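Local coordinates for DUF4847 domain-containing protein (Bacteroides vulgatus, PDB 4ZGF) that is of unknown function but has a lipocalin-like, curled antiparallel sheet of the calycin type and binds calcium ions, at residues F6-W11 with F135-Q140; H54-T59 with G68-G73. All coordinates share one frame; numbering follows the deposited sequence.

Contact 1 (F6-W11 with F135-Q140); sequences FASGTW and FAHNKQ. With BEZ (benzoic acid), chain K; ACT (acetate ion), chain I.
W11 and H137 lie ring on ring where two antiparallel strands of the calycin-type sheet meet, strand 11-21 beginning and strand 132-136 ending. The six-membered ring of the indole and the imidazole stack face to face, their centroids 3.6 Å apart and their planes 22° from parallel. CE1 of H137 stands over the centre of the indole, while NE2 comes within 3.2 Å of CH2 of W11. What fixes the imidazole in rotation is ND1, which donates to the carbonyl O of T10 over 2.8 Å; the N-H points nearly straight at the oxygen, which lies close to the imidazole plane, although the nitrogen sits above the carbonyl plane. S8 comes up at the edge of the imidazole, its OG near the ring plane and 2.9 Å from NE2; OG is hydrogen-bonded to the carbonyl O of I5. The indole is held at its other end by NE1, bonded to the carbonyl O of F6. Chi1 of -73° sets CG of W11 anti to the carbonyl carbon, beside the backbone N; with chi2 at 111°, CE3 packs 3.7 Å from CB of F135. An alanine in place of W11 would probably leave the imidazole without its stacking partner and open a gap beside F135. A136, the last residue of the strand, and N138 and Q140 beyond it line the benzoic acid pocket with V121; CB of A136 touches the ligand ring, and the carboxyl group is gripped by two amides: ND2 of N138 donates to O2, and NE2 of Q140 donates to O1 over 2.8 Å.

Contact 2 (H54-T59 with G68-G73); sequences HGFNIT and GSIQNG. With ACT (acetate ion), chain J.
G68 faces I58 in a beta hairpin, strands 57-60 and 65-70, which forms part of the curled antiparallel sheet of this calycin-like fold. The two are a non-hydrogen-bonded pair with CA atoms only 3.9 Å apart, an approach that a side chain at G68 would obstruct, since a CB there would run into the carbonyl O of N57. S69 comes next and makes the hydrogen-bonded pair with N57: its N donates to O of N57 over 2.9 Å, and N of N57 returns a bond to O of S69. That same carbonyl O of S69 also receives a CA-H contact from F56. On the face carrying N57 and S69, a water donates to the carbonyl O of G55 and is hydrogen-bonded to OG of S69. I70 lays its CB and CG2 over one face of the F56 ring, with CB 3.9 Å from the centroid and 13° off the normal. CG2, anti to the carbonyl carbon, lies 3.8 Å from CG of F56. F105 of helix 100-111 meets the F56 ring edge-to-face. I70 also opens the type II turn that runs to G73, closed by a weak bond from N of G73 to O of I70, with I70 N donating in return to O of G73. Within that turn Q71 passes the rim of the phenyl ring, its CG in the ring plane and 3.8 Å from CE1 of F56. From there the Q71 chain runs on extended, and its amide oxygen OE1 is hydrogen-bonded to OG1 of T99.

Both contacts belong to the same curled sheet and meet on strand 57-60, where the carbonyl O of W11 probably accepts a hydrogen bond from N of I58, 2.8 Å away. Along the chain, contact 2 is nested inside the long loop that contact 1 closes. Each is partly buried, with an aromatic ring at its heart, but the chemistry differs: contact 1 rests on a ring stack and a side-chain-to-backbone bond at strand ends, whereas contact 2 is paired strand backbone with an aliphatic group over a phenyl ring. Helix 100-111 packs against both, touching F135 in one and F56 in the other. Towards the surface, CB of Q140 touches CD2 of H54.

Contact 1 (F6-W11 with F135-Q140)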
loop_
_atom_site.group_PDB
_atom_site.type_symbol
_atom_site.label_atom_id
_atom_site.label_comp_id
_atom_site.label_asym_id
_atom_site.label_seq_id
_atom_site.Cartn_x
_atom_site.Cartn_y
_atom_site.Cartn_z
ATOM N N PHE A 6 -7.221 5.457 -9.390
ATOM C CA PHE A 6 -6.657 6.076 -8.175
ATOM C C PHE A 6 -7.706 6.807 -7.337
ATOM O O PHE A 6 -7.709 6.620 -6.113
ATOM C CB PHE A 6 -5.477 6.997 -8.508
ATOM C CG PHE A 6 -4.220 6.227 -8.783
ATOM C CD1 PHE A 6 -3.927 5.717 -10.046
ATOM C CD2 PHE A 6 -3.348 5.970 -7.766
ATOM C CE1 PHE A 6 -2.774 4.971 -10.259
ATOM C CE2 PHE A 6 -2.199 5.226 -7.969
ATOM C CZ PHE A 6 -1.923 4.714 -9.212
ATOM N N ALA A 7 -8.551 7.615 -7.978
ATOM C CA ALA A 7 -9.464 8.507 -7.252
ATOM C C ALA A 7 -10.863 7.897 -7.136
ATOM O O ALA A 7 -11.881 8.531 -7.416
ATOM C CB ALA A 7 -9.496 9.877 -7.926
ATOM N N SER A 8 -10.909 6.640 -6.736
ATOM C CA SER A 8 -12.108 5.818 -6.713
ATOM C C SER A 8 -12.635 5.511 -5.323
ATOM O O SER A 8 -13.402 4.536 -5.146
ATOM C CB SER A 8 -11.798 4.533 -7.442
ATOM O OG SER A 8 -10.734 3.855 -6.778
ATOM N N GLY A 9 -12.224 6.306 -4.352
ATOM C CA GLY A 9 -12.612 6.076 -2.952
ATOM C C GLY A 9 -11.390 5.736 -2.109
ATOM O O GLY A 9 -10.313 5.427 -2.613
ATOM N N THR A 10 -11.572 5.774 -0.791
ATOM C CA THR A 10 -10.519 5.445 0.144
ATOM C C THR A 10 -9.909 4.085 -0.206
ATOM O O THR A 10 -10.658 3.114 -0.417
ATOM C CB THR A 10 -11.084 5.339 1.598
ATOM O OG1 THR A 10 -12.059 6.390 1.822
ATOM C CG2 THR A 10 -9.933 5.395 2.595
ATOM N N TRP A 11 -8.576 3.992 -0.148
ATOM C CA TRP A 11 -7.830 2.757 -0.284
ATOM C C TRP A 11 -7.237 2.370 1.075
ATOM O O TRP A 11 -6.541 3.167 1.710
ATOM C CB TRP A 11 -6.710 2.919 -1.326
ATOM C CG TRP A 11 -7.149 2.978 -2.755
ATOM C CD1 TRP A 11 -7.088 4.067 -3.563
ATOM C CD2 TRP A 11 -7.681 1.908 -3.559
ATOM N NE1 TRP A 11 -7.507 3.743 -4.834
ATOM C CE2 TRP A 11 -7.867 2.419 -4.860
ATOM C CE3 TRP A 11 -8.030 0.577 -3.300
ATOM C CZ2 TRP A 11 -8.344 1.634 -5.905
ATOM C CZ3 TRP A 11 -8.507 -0.186 -4.348
ATOM C CH2 TRP A 11 -8.663 0.338 -5.619
ATOM N N PHE A 135 -3.962 -2.646 -1.801
ATOM C CA PHE A 135 -5.059 -1.967 -1.106
ATOM C C PHE A 135 -6.411 -2.486 -1.610
ATOM O O PHE A 135 -6.523 -2.999 -2.722
ATOM C CB PHE A 135 -5.050 -0.465 -1.435
ATOM C CG PHE A 135 -3.792 0.275 -1.065
ATOM C CD1 PHE A 135 -2.717 0.329 -1.925
ATOM C CD2 PHE A 135 -3.700 0.985 0.132
ATOM C CE1 PHE A 135 -1.583 1.071 -1.577
ATOM C CE2 PHE A 135 -2.577 1.712 0.454
ATOM C CZ PHE A 135 -1.544 1.765 -0.406
ATOM N N ALA A 136 -7.424 -2.277 -0.773
ATOM C CA ALA A 136 -8.824 -2.534 -1.106
ATOM C C ALA A 136 -9.675 -1.322 -0.719
ATOM O O ALA A 136 -9.202 -0.422 -0.005
ATOM C CB ALA A 136 -9.331 -3.776 -0.352
ATOM N N HIS A 137 -10.943 -1.297 -1.136
ATOM C CA HIS A 137 -11.813 -0.179 -0.781
ATOM C C HIS A 137 -12.587 -0.345 0.520
ATOM O O HIS A 137 -13.406 0.477 0.871
ATOM C CB HIS A 137 -12.782 0.141 -1.896
ATOM C CG HIS A 137 -12.170 0.875 -3.056
ATOM N ND1 HIS A 137 -11.440 2.043 -2.892
ATOM C CD2 HIS A 137 -12.217 0.650 -4.380
ATOM C CE1 HIS A 137 -11.098 2.506 -4.072
ATOM N NE2 HIS A 137 -11.540 1.681 -4.989
ATOM N N ASN A 138 -12.292 -1.396 1.267
ATOM C CA ASN A 138 -12.841 -1.644 2.595
ATOM C C ASN A 138 -11.723 -1.878 3.571
ATOM O O ASN A 138 -10.705 -2.502 3.219
ATOM C CB ASN A 138 -13.755 -2.844 2.579
ATOM C CG ASN A 138 -14.926 -2.590 1.699
ATOM O OD1 ASN A 138 -15.817 -1.785 2.026
ATOM N ND2 ASN A 138 -14.893 -3.172 0.516
ATOM N N LYS A 139 -11.913 -1.405 4.799
ATOM C CA LYS A 139 -10.971 -1.714 5.857
ATOM C C LYS A 139 -10.966 -3.193 6.150
ATOM O O LYS A 139 -12.018 -3.827 6.278
ATOM C CB LYS A 139 -11.337 -0.900 7.085
ATOM C CG LYS A 139 -10.313 -0.981 8.202
ATOM C CD LYS A 139 -10.651 -0.054 9.352
ATOM C CE LYS A 139 -9.603 -0.057 10.435
ATOM N NZ LYS A 139 -9.778 1.042 11.364
ATOM N N GLN A 140 -9.778 -3.768 6.242
ATOM C CA GLN A 140 -9.650 -5.174 6.598
ATOM C C GLN A 140 -9.878 -5.341 8.093
ATOM O O GLN A 140 -9.585 -4.442 8.885
ATOM C CB GLN A 140 -8.267 -5.684 6.204
ATOM C CG GLN A 140 -7.892 -5.417 4.757
ATOM C CD GLN A 140 -8.889 -5.994 3.789
ATOM O OE1 GLN A 140 -8.897 -7.221 3.556
ATOM N NE2 GLN A 140 -9.787 -5.192 3.267
HETATM C C BEZ K . -12.108 -5.848 0.383
HETATM O O1 BEZ K . -12.046 -5.848 1.664
HETATM O O2 BEZ K . -12.972 -5.172 -0.295
HETATM C C1 BEZ K . -11.120 -6.691 -0.378
HETATM C C2 BEZ K . -11.279 -6.913 -1.771
HETATM C C3 BEZ K . -10.302 -7.652 -2.450
HETATM C C4 BEZ K . -9.166 -8.160 -1.802
HETATM C C5 BEZ K . -8.983 -7.933 -0.379
HETATM C C6 BEZ K . -9.980 -7.211 0.276
HETATM C C ACT I . -6.973 1.083 13.860
HETATM O O ACT I . -7.324 2.215 14.289
HETATM O OXT ACT I . -7.653 0.429 13.029
HETATM C CH3 ACT I . -5.708 0.435 14.351
#

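Contact 2 (H54-T59 with G68-G73)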
loop_
_atom_site.group_PDB
_atom_site.type_symbol
_atom_site.label_atom_id
_atom_site.label_comp_id
_atom_site.label_asym_id
_atom_site.label_seq_id
_atom_site.Cartn_x
_atom_site.Cartn_y
_atom_site.Cartn_z
ATOM N N HIS A 54 -3.750 -2.556 9.024
ATOM C CA HIS A 54 -5.110 -2.423 8.549
ATOM C C HIS A 54 -5.697 -1.032 8.800
ATOM O O HIS A 54 -6.646 -0.635 8.116
ATOM C CB HIS A 54 -6.018 -3.481 9.158
ATOM C CG HIS A 54 -5.743 -4.851 8.662
ATOM N ND1 HIS A 54 -6.187 -5.952 9.357
ATOM C CD2 HIS A 54 -5.144 -5.321 7.546
ATOM C CE1 HIS A 54 -5.874 -7.048 8.701
ATOM N NE2 HIS A 54 -5.239 -6.709 7.603
ATOM N N GLY A 55 -5.132 -0.303 9.767
ATOM C CA GLY A 55 -5.510 1.082 9.985
ATOM C C GLY A 55 -4.936 2.065 8.983
ATOM O O GLY A 55 -5.264 3.257 9.050
ATOM N N PHE A 56 -4.083 1.614 8.074
ATOM C CA PHE A 56 -3.430 2.511 7.117
ATOM C C PHE A 56 -4.313 2.683 5.887
ATOM O O PHE A 56 -4.766 1.709 5.282
ATOM C CB PHE A 56 -2.070 1.957 6.678
ATOM C CG PHE A 56 -1.003 1.883 7.738
ATOM C CD1 PHE A 56 -1.211 2.212 9.058
ATOM C CD2 PHE A 56 0.277 1.484 7.371
ATOM C CE1 PHE A 56 -0.187 2.122 9.984
ATOM C CE2 PHE A 56 1.295 1.431 8.294
ATOM C CZ PHE A 56 1.077 1.766 9.609
ATOM N N ASN A 57 -4.542 3.943 5.501
ATOM C CA ASN A 57 -5.368 4.216 4.333
ATOM C C ASN A 57 -4.881 5.500 3.648
ATOM O O ASN A 57 -4.178 6.326 4.247
ATOM C CB ASN A 57 -6.867 4.238 4.703
ATOM C CG ASN A 57 -7.224 5.272 5.734
ATOM O OD1 ASN A 57 -7.424 6.431 5.413
ATOM N ND2 ASN A 57 -7.270 4.885 6.976
ATOM N N ILE A 58 -5.271 5.622 2.389
ATOM C CA ILE A 58 -4.887 6.746 1.554
ATOM C C ILE A 58 -6.022 7.058 0.600
ATOM O O ILE A 58 -6.693 6.162 0.104
ATOM C CB ILE A 58 -3.540 6.432 0.805
ATOM C CG1 ILE A 58 -2.989 7.660 0.056
ATOM C CG2 ILE A 58 -3.669 5.224 -0.098
ATOM C CD1 ILE A 58 -1.546 7.487 -0.375
ATOM N N THR A 59 -6.219 8.355 0.332
ATOM C CA THR A 59 -7.229 8.821 -0.593
ATOM C C THR A 59 -6.553 9.759 -1.599
ATOM O O THR A 59 -6.048 10.821 -1.234
ATOM C CB THR A 59 -8.370 9.532 0.143
ATOM O OG1 THR A 59 -8.936 8.627 1.102
ATOM C CG2 THR A 59 -9.447 9.980 -0.803
ATOM N N GLY A 68 -3.731 10.741 3.740
ATOM C CA GLY A 68 -3.909 9.382 4.273
ATOM C C GLY A 68 -3.667 9.387 5.749
ATOM O O GLY A 68 -3.363 10.428 6.366
ATOM N N SER A 69 -3.782 8.209 6.354
ATOM C CA SER A 69 -3.677 8.052 7.799
ATOM C C SER A 69 -2.866 6.818 8.118
ATOM O O SER A 69 -3.189 5.740 7.625
ATOM C CB SER A 69 -5.073 7.932 8.377
ATOM O OG SER A 69 -5.023 7.918 9.788
ATOM N N ILE A 70 -1.815 6.994 8.930
ATOM C CA ILE A 70 -0.975 5.888 9.390
ATOM C C ILE A 70 -0.719 6.087 10.895
ATOM O O ILE A 70 -1.446 6.852 11.545
ATOM C CB ILE A 70 0.302 5.725 8.529
ATOM C CG1 ILE A 70 1.235 6.946 8.641
ATOM C CG2 ILE A 70 -0.039 5.470 7.061
ATOM C CD1 ILE A 70 2.526 6.811 7.837
ATOM N N GLN A 71 0.240 5.399 11.505
ATOM C CA GLN A 71 0.407 5.589 12.929
ATOM C C GLN A 71 0.779 7.044 13.197
ATOM O O GLN A 71 1.545 7.664 12.459
ATOM C CB GLN A 71 1.467 4.650 13.501
ATOM C CG GLN A 71 1.077 3.190 13.410
ATOM C CD GLN A 71 2.148 2.242 13.924
ATOM O OE1 GLN A 71 3.140 1.945 13.193
ATOM N NE2 GLN A 71 1.990 1.723 15.109
ATOM N N ASN A 72 0.217 7.593 14.278
ATOM C CA ASN A 72 0.511 8.963 14.728
ATOM C C ASN A 72 -0.057 10.099 13.918
ATOM O O ASN A 72 0.114 11.254 14.307
ATOM C CB ASN A 72 2.003 9.229 14.942
ATOM C CG ASN A 72 2.598 8.385 16.007
ATOM O OD1 ASN A 72 1.970 8.200 17.074
ATOM N ND2 ASN A 72 3.777 7.867 15.763
ATOM N N GLY A 73 -0.715 9.840 12.840
ATOM C CA GLY A 73 -1.305 10.960 12.111
ATOM C C GLY A 73 -1.321 10.790 10.603
ATOM O O GLY A 73 -1.154 9.720 9.998
HETATM C C ACT J . -7.772 -6.576 12.304
HETATM O O ACT J . -8.492 -6.352 13.325
HETATM O OXT ACT J . -7.371 -5.661 11.734
HETATM C CH3 ACT J . -7.461 -7.984 11.852
HETATM O O HOH W 1 -4.678 5.264 10.675
#